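Local coordinates for diguanylate cyclase (PDB 3IGN), which probably catalyses the joining of two GTP molecules into cyclic di-GMP, and is represented here by its GGDEF domain with that product bound, at residues 27-32 and 92-97; 43-48 and 67-72. All coordinates share one frame; numbering follows the deposited sequence.

Contact 1. Residues 27-32 and 92-97; sequences DAEYER and GIILPE
Glu-29 and Pro-96 mark the closest backbone approach of helical turn 27-32 to the end of strand 90-96, with 7.7 Å between Glu-29 CA and Pro-96 CA. No hydrogen bond joins the two segments, so side chains alone span the gap, burying 126 Å² in all. Glu-29 leaves the helix with CG anti to the backbone N (chi1 -171°) and then bends at chi2 (65°), which lays the methylenes against Ile-94: Glu-29 CG is 4.0 Å from Ile-94 CG2. Further out, the Glu-29 and Pro-96 side chains cross at about a right angle, Glu-29 OE2 standing 3.9 Å from Pro-96 CB. In the GGDEF fold, this joins helix 19-36 to one of the two hairpin strands, 82-85 and 90-96, of the central sheet. Trp-22, Leu-25 and Val-26 of the same helix also touch Ile-94. Gln-38 NE2 and Thr-40 OG1 make weak hydrogen bonds to Glu-29 OE2, which may limit its rotation. With an alanine in place of Glu-29, the contacts to Ile-94 CG2 and Pro-96 CB would probably be largely lost, and Gln-38 and Thr-40 would lose a shared, weakly bound acceptor. Beyond the ring, Pro-96 O accepts a hydrogen bond from Thr-98 OG1.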
# COMPACT_ATOMS: atom_id res chain seq x y z
N ASP A 27 5.00 7.31 11.97
CA ASP A 27 5.07 7.79 13.35
C ASP A 27 5.10 9.32 13.37
O ASP A 27 4.45 9.95 14.21
CB ASP A 27 6.31 7.21 14.04
CG ASP A 27 6.37 7.55 15.53
OD1 ASP A 27 5.32 7.81 16.14
OD2 ASP A 27 7.49 7.53 16.09
N ALA A 28 5.83 9.92 12.43
CA ALA A 28 5.91 11.38 12.37
C ALA A 28 4.55 11.98 12.04
O ALA A 28 4.14 12.98 12.64
CB ALA A 28 6.94 11.81 11.33
N GLU A 29 3.83 11.36 11.10
CA GLU A 29 2.51 11.87 10.75
C GLU A 29 1.53 11.69 11.91
O GLU A 29 0.67 12.54 12.14
CB GLU A 29 1.99 11.17 9.49
CG GLU A 29 0.70 11.78 8.91
CD GLU A 29 0.87 13.21 8.40
OE1 GLU A 29 1.96 13.55 7.88
OE2 GLU A 29 -0.08 14.00 8.48
N TYR A 30 1.67 10.58 12.64
CA TYR A 30 0.81 10.31 13.79
C TYR A 30 0.98 11.40 14.85
O TYR A 30 -0.01 11.92 15.38
CB TYR A 30 1.18 8.94 14.41
CG TYR A 30 0.46 8.65 15.71
CD1 TYR A 30 -0.85 8.16 15.70
CD2 TYR A 30 1.07 8.90 16.93
CE1 TYR A 30 -1.54 7.93 16.89
CE2 TYR A 30 0.38 8.68 18.13
CZ TYR A 30 -0.92 8.20 18.10
OH TYR A 30 -1.62 8.04 19.27
N GLU A 31 2.22 11.77 15.16
CA GLU A 31 2.46 12.82 16.15
C GLU A 31 2.00 14.18 15.66
O GLU A 31 1.58 15.02 16.47
CB GLU A 31 3.95 12.87 16.54
CG GLU A 31 4.40 11.72 17.42
CD GLU A 31 3.66 11.66 18.75
OE1 GLU A 31 3.15 12.70 19.22
OE2 GLU A 31 3.60 10.56 19.34
N ARG A 32 2.06 14.41 14.35
CA ARG A 32 1.61 15.68 13.78
C ARG A 32 0.10 15.76 14.00
O ARG A 32 -0.43 16.80 14.38
CB ARG A 32 1.93 15.75 12.29
CG ARG A 32 1.62 17.10 11.64
CD ARG A 32 2.18 17.16 10.21
NE ARG A 32 1.78 18.37 9.50
CZ ARG A 32 2.56 19.02 8.64
NH1 ARG A 32 3.79 18.58 8.40
NH2 ARG A 32 2.13 20.14 8.06
N GLY A 92 2.48 0.16 1.73
CA GLY A 92 1.75 1.09 2.57
C GLY A 92 1.87 2.48 1.97
O GLY A 92 2.84 2.77 1.28
N ILE A 93 0.88 3.33 2.22
CA ILE A 93 0.94 4.70 1.73
C ILE A 93 0.39 5.62 2.81
O ILE A 93 -0.63 5.32 3.43
CB ILE A 93 0.06 4.94 0.48
CG1 ILE A 93 0.17 3.78 -0.52
CG2 ILE A 93 0.49 6.22 -0.22
CD1 ILE A 93 -0.83 3.90 -1.66
N ILE A 94 1.08 6.74 3.04
CA ILE A 94 0.63 7.72 4.02
C ILE A 94 -0.03 8.78 3.15
O ILE A 94 0.56 9.25 2.18
CB ILE A 94 1.80 8.37 4.79
CG1 ILE A 94 2.56 7.32 5.57
CG2 ILE A 94 1.26 9.45 5.75
CD1 ILE A 94 3.85 7.83 6.22
N LEU A 95 -1.26 9.14 3.49
CA LEU A 95 -1.97 10.15 2.73
C LEU A 95 -2.31 11.33 3.64
O LEU A 95 -3.36 11.35 4.29
CB LEU A 95 -3.25 9.55 2.14
CG LEU A 95 -3.12 8.26 1.32
CD1 LEU A 95 -4.52 7.77 0.94
CD2 LEU A 95 -2.29 8.52 0.06
N PRO A 96 -1.43 12.33 3.70
CA PRO A 96 -1.70 13.49 4.55
C PRO A 96 -2.80 14.38 3.99
O PRO A 96 -3.03 14.41 2.78
CB PRO A 96 -0.34 14.20 4.60
CG PRO A 96 0.20 13.94 3.23
CD PRO A 96 -0.13 12.47 3.01
N GLU A 97 -3.49 15.09 4.88
CA GLU A 97 -4.56 16.01 4.51
C GLU A 97 -5.61 15.33 3.67
O GLU A 97 -6.24 15.96 2.83
CB GLU A 97 -3.98 17.19 3.73
CG GLU A 97 -3.04 18.08 4.52
CD GLU A 97 -3.76 18.83 5.62
OE1 GLU A 97 -4.94 19.19 5.41
OE2 GLU A 97 -3.16 19.06 6.68

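Contact 2. Residues 43-48 and 67-72; sequences VMFDID and RHTADV
Thr-69 reaches from helix 59-74 to two residues of strand 40-47, its methyl lying at the edge of the Phe-45 ring and its hydroxyl beside the Ile-47 side chain. Thr-69 CG2 is 3.7 Å from Phe-45 CE1 and close to the ring plane, so the methyl abuts the rim and does not cover a face; the side chains come from opposite directions. The ring is brought there by a chi1 of 67°, which sets Phe-45 CG between its own backbone N and carbonyl carbon. With Ile-47 the approach is oblique: Thr-69 OG1 lies 3.8 Å from both Ile-47 CG1 and Ile-47 CD1. These are van der Waals contacts with aliphatic carbons; the hydroxyl's polar partners lie elsewhere. Thr-69 OG1 is hydrogen-bonded to Val-65 O, one turn back, and to Tyr-128 OH, so this buried polar atom is satisfied. A chi1 of -59° sets Thr-69 OG1 beside the backbone N and CG2 anti to it, so that the hydroxyl faces Ile-47 and the methyl Phe-45. The backbones stay apart, 8.1 Å between Ile-47 CA and Thr-69 CA, as expected where helix 59-74 packs on the central sheet of the GGDEF domain. Around this core, Phe-91 of strand 90-96, the last residue of the Gly-Gly-Glu-Glu-Phe signature, touches both Ile-47 and Thr-69, Ile-93 packs on Phe-45, and Ile-114 of helix 100-115 meets Thr-69 and Val-72.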
# COMPACT_ATOMS: atom_id res chain seq x y z
N VAL A 43 -2.88 3.69 4.14
CA VAL A 43 -3.30 2.61 3.26
C VAL A 43 -2.31 1.47 3.42
O VAL A 43 -1.12 1.69 3.60
CB VAL A 43 -3.30 3.04 1.78
CG1 VAL A 43 -3.77 1.88 0.90
CG2 VAL A 43 -4.20 4.25 1.59
N MSE A 44 -2.82 0.24 3.41
CA MSE A 44 -1.98 -0.94 3.50
C MSE A 44 -2.58 -1.85 2.45
O MSE A 44 -3.77 -2.11 2.47
CB MSE A 44 -2.11 -1.62 4.87
CG MSE A 44 -1.94 -0.71 6.06
SE MSE A 44 -0.48 -1.27 7.20
CE MSE A 44 0.91 -0.78 6.00
N PHE A 45 -1.77 -2.28 1.48
CA PHE A 45 -2.31 -3.16 0.46
C PHE A 45 -1.36 -4.28 0.08
O PHE A 45 -0.14 -4.16 0.24
CB PHE A 45 -2.79 -2.36 -0.77
CG PHE A 45 -1.70 -1.68 -1.56
CD1 PHE A 45 -1.19 -2.27 -2.72
CD2 PHE A 45 -1.24 -0.41 -1.21
CE1 PHE A 45 -0.26 -1.61 -3.52
CE2 PHE A 45 -0.30 0.26 -1.99
CZ PHE A 45 0.19 -0.34 -3.15
N ASP A 46 -1.95 -5.38 -0.39
CA ASP A 46 -1.22 -6.58 -0.78
C ASP A 46 -1.60 -7.00 -2.19
O ASP A 46 -2.71 -6.72 -2.65
CB ASP A 46 -1.57 -7.75 0.15
CG ASP A 46 -0.96 -7.63 1.52
OD1 ASP A 46 -0.40 -6.55 1.83
OD2 ASP A 46 -1.04 -8.61 2.28
N ILE A 47 -0.69 -7.70 -2.85
CA ILE A 47 -0.95 -8.22 -4.18
C ILE A 47 -1.75 -9.50 -3.93
O ILE A 47 -1.36 -10.33 -3.12
CB ILE A 47 0.36 -8.57 -4.89
CG1 ILE A 47 1.12 -7.28 -5.20
CG2 ILE A 47 0.07 -9.37 -6.15
CD1 ILE A 47 2.63 -7.46 -5.25
N ASP A 48 -2.88 -9.65 -4.61
CA ASP A 48 -3.72 -10.84 -4.44
C ASP A 48 -3.07 -12.09 -5.02
O ASP A 48 -2.38 -12.03 -6.04
CB ASP A 48 -5.08 -10.64 -5.11
CG ASP A 48 -5.94 -9.63 -4.39
OD1 ASP A 48 -5.96 -9.66 -3.15
OD2 ASP A 48 -6.62 -8.83 -5.07
N ARG A 67 7.46 -5.04 -8.86
CA ARG A 67 7.99 -3.81 -9.43
C ARG A 67 6.92 -3.01 -10.16
O ARG A 67 6.88 -1.79 -10.07
CB ARG A 67 9.15 -4.11 -10.39
CG ARG A 67 10.50 -4.17 -9.71
CD ARG A 67 11.63 -4.28 -10.73
NE ARG A 67 11.63 -5.57 -11.41
CZ ARG A 67 12.62 -6.45 -11.32
NH1 ARG A 67 13.69 -6.18 -10.58
NH2 ARG A 67 12.54 -7.61 -11.96
N HIS A 68 6.05 -3.71 -10.88
CA HIS A 68 4.98 -3.02 -11.60
C HIS A 68 4.02 -2.37 -10.62
O HIS A 68 3.55 -1.25 -10.85
CB HIS A 68 4.21 -4.00 -12.49
CG HIS A 68 3.14 -3.34 -13.30
ND1 HIS A 68 3.41 -2.41 -14.28
CD2 HIS A 68 1.79 -3.46 -13.27
CE1 HIS A 68 2.28 -1.98 -14.81
NE2 HIS A 68 1.28 -2.60 -14.21
N THR A 69 3.72 -3.07 -9.54
CA THR A 69 2.82 -2.56 -8.52
C THR A 69 3.39 -1.27 -7.93
O THR A 69 2.68 -0.28 -7.74
CB THR A 69 2.61 -3.58 -7.38
OG1 THR A 69 2.08 -4.79 -7.93
CG2 THR A 69 1.64 -3.04 -6.34
N ALA A 70 4.69 -1.29 -7.64
CA ALA A 70 5.36 -0.12 -7.09
C ALA A 70 5.34 1.02 -8.11
O ALA A 70 5.14 2.18 -7.76
CB ALA A 70 6.79 -0.46 -6.72
N ASP A 71 5.54 0.68 -9.38
CA ASP A 71 5.54 1.68 -10.43
C ASP A 71 4.16 2.31 -10.57
O ASP A 71 4.04 3.53 -10.71
CB ASP A 71 5.99 1.09 -11.76
CG ASP A 71 7.46 0.72 -11.77
OD1 ASP A 71 8.22 1.32 -10.98
OD2 ASP A 71 7.85 -0.15 -12.57
N VAL A 72 3.12 1.48 -10.53
CA VAL A 72 1.76 1.99 -10.63
C VAL A 72 1.50 2.94 -9.46
O VAL A 72 0.90 4.00 -9.63
CB VAL A 72 0.73 0.84 -10.59
CG1 VAL A 72 -0.67 1.41 -10.45
CG2 VAL A 72 0.83 0.01 -11.86

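In the fold
Contacts 1 and 2 have centres 19 Å apart and meet through neighbouring antiparallel strands, 90-96 and 40-47, of the six-stranded sheet. A probable backbone hydrogen bond joins them, with Val-43 N 2.9 Å from Ile-93 O, and Leu-95 CD1 packs 3.6 Å from Val-43 CG2. Both segments of contact 2 lie in the chain between the two segments of contact 1. Their relation to bound cyclic di-GMP differs: the Pro-96 side chain of contact 1 is about 5 Å from a bound molecule and about 4 Å from the side chain of Asp-81, a residue of a cyclic di-GMP site, whereas the Phe-45 side chain of contact 2 stays about 11 Å from one, within the core.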